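Local structure of maleate cis-trans isomerase (4FQ5) at residues 67-70 / 76-79. The protein probably catalyses the cis-trans isomerisation of the C2-C3 double bond of maleate to give fumarate, working as a homodimer. The protein carries 1 engineered substitution. Numbering follows the deposited sequence.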
# COMPACT_ATOMS: atom_id res chain seq x y z
N MET A 67 15.90 -20.07 -14.59
CA MET A 67 17.00 -20.79 -15.22
C MET A 67 17.93 -21.27 -14.10
O MET A 67 18.41 -20.46 -13.30
CB MET A 67 17.74 -19.88 -16.20
CG MET A 67 17.97 -18.45 -15.71
SD MET A 67 18.81 -17.41 -16.91
CE MET A 67 19.28 -16.02 -15.90
N ARG A 68 18.15 -22.57 -14.01
CA ARG A 68 18.82 -23.15 -12.85
C ARG A 68 20.25 -22.71 -12.63
O ARG A 68 21.08 -22.77 -13.54
CB ARG A 68 18.75 -24.68 -12.87
CG ARG A 68 17.49 -25.24 -12.25
CD ARG A 68 17.69 -26.68 -11.83
NE ARG A 68 17.95 -26.81 -10.40
CZ ARG A 68 18.49 -27.88 -9.83
NH1 ARG A 68 18.85 -28.93 -10.56
NH2 ARG A 68 18.66 -27.91 -8.52
N MET A 69 20.52 -22.25 -11.41
CA MET A 69 21.87 -21.99 -10.92
C MET A 69 21.83 -21.94 -9.39
O MET A 69 20.95 -21.30 -8.82
CB MET A 69 22.45 -20.68 -11.46
CG MET A 69 23.74 -20.28 -10.75
SD MET A 69 24.57 -18.84 -11.43
CE MET A 69 23.53 -17.52 -10.80
N LYS A 70 22.79 -22.61 -8.76
CA LYS A 70 22.91 -22.64 -7.30
C LYS A 70 24.22 -22.00 -6.84
O LYS A 70 24.29 -21.47 -5.74
CB LYS A 70 22.82 -24.07 -6.78
CG LYS A 70 21.51 -24.78 -7.09
CD LYS A 70 21.59 -26.27 -6.76
CE LYS A 70 21.43 -26.53 -5.27
NZ LYS A 70 20.04 -26.24 -4.78
N GLU A 76 28.43 -22.89 -14.11
CA GLU A 76 27.01 -22.76 -13.82
C GLU A 76 26.38 -21.60 -14.58
O GLU A 76 25.26 -21.73 -15.08
CB GLU A 76 26.75 -22.68 -12.32
CG GLU A 76 26.93 -24.00 -11.58
CD GLU A 76 25.99 -24.17 -10.40
OE1 GLU A 76 26.38 -24.80 -9.40
OE2 GLU A 76 24.85 -23.67 -10.45
N LEU A 77 27.11 -20.49 -14.68
CA LEU A 77 26.67 -19.31 -15.44
C LEU A 77 26.43 -19.63 -16.93
O LEU A 77 25.40 -19.26 -17.49
CB LEU A 77 27.71 -18.19 -15.32
CG LEU A 77 27.60 -17.01 -14.32
CD1 LEU A 77 26.42 -17.06 -13.37
CD2 LEU A 77 28.90 -16.81 -13.56
N ALA A 78 27.39 -20.32 -17.55
CA ALA A 78 27.30 -20.69 -18.97
C ALA A 78 26.11 -21.61 -19.23
O ALA A 78 25.35 -21.40 -20.17
CB ALA A 78 28.60 -21.33 -19.44
N ARG A 79 25.94 -22.62 -18.37
CA ARG A 79 24.80 -23.54 -18.47
C ARG A 79 23.47 -22.80 -18.30
O ARG A 79 22.54 -23.01 -19.07
CB ARG A 79 24.91 -24.64 -17.42
CG ARG A 79 24.03 -25.85 -17.70
CD ARG A 79 23.29 -26.31 -16.45
NE ARG A 79 22.35 -25.29 -15.98
CZ ARG A 79 21.09 -25.15 -16.40
NH1 ARG A 79 20.33 -24.19 -15.90
NH2 ARG A 79 20.59 -25.97 -17.32
O HOH W 1 23.65 -23.66 -13.92
O HOH W 2 17.29 -24.73 -15.84
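CG of Met-69 packs against OE2 of Glu-76 (3.6 Å) where the loop following strand 59-67, the outermost strand, within this chain, of a parallel sheet, runs past the helix (74-81) it leads into, a beta-alpha connection beside the maleate pocket. On the tight side an apolar contact sits next to a carboxylate-backbone bond. A chi1 of 170° and an extended chi2 carry the Met-69 sulfur out to Leu-77, the chain bending only at the terminal methyl; SD to CD1 of Leu-77 is 3.2 Å, shorter than a comfortable contact, so the position of CD1 should be taken with reserve. The same methionine side chain touches the bound maleic acid, while Leu-77 also packs on Val-105. Alongside, Glu-76 OE2 takes the N-H of Lys-70 at 2.9 Å, on the syn side and nearly straight (166°), and receives a weak second bond from the N of His-71. An alanine in place of Glu-76 would probably leave the Lys-70 N-H without its acceptor and the loop freer to shift beside Met-69. The other side is looser and wet. Arg-79 is exposed, with NH1 also in a salt bridge to Asp-83, whereas Arg-68 and Lys-70 send their charged ends away to Asp-93 of the second subunit. One water bridges Arg-68 N and Arg-79 NH1; another is held by Arg-68 O, Glu-76 O and Arg-79 NE. Arg-68 O also accepts an N-H from NH1 of Arg-79 at 2.9 Å, on a lone pair in the carbonyl plane and at the guanidinium edge.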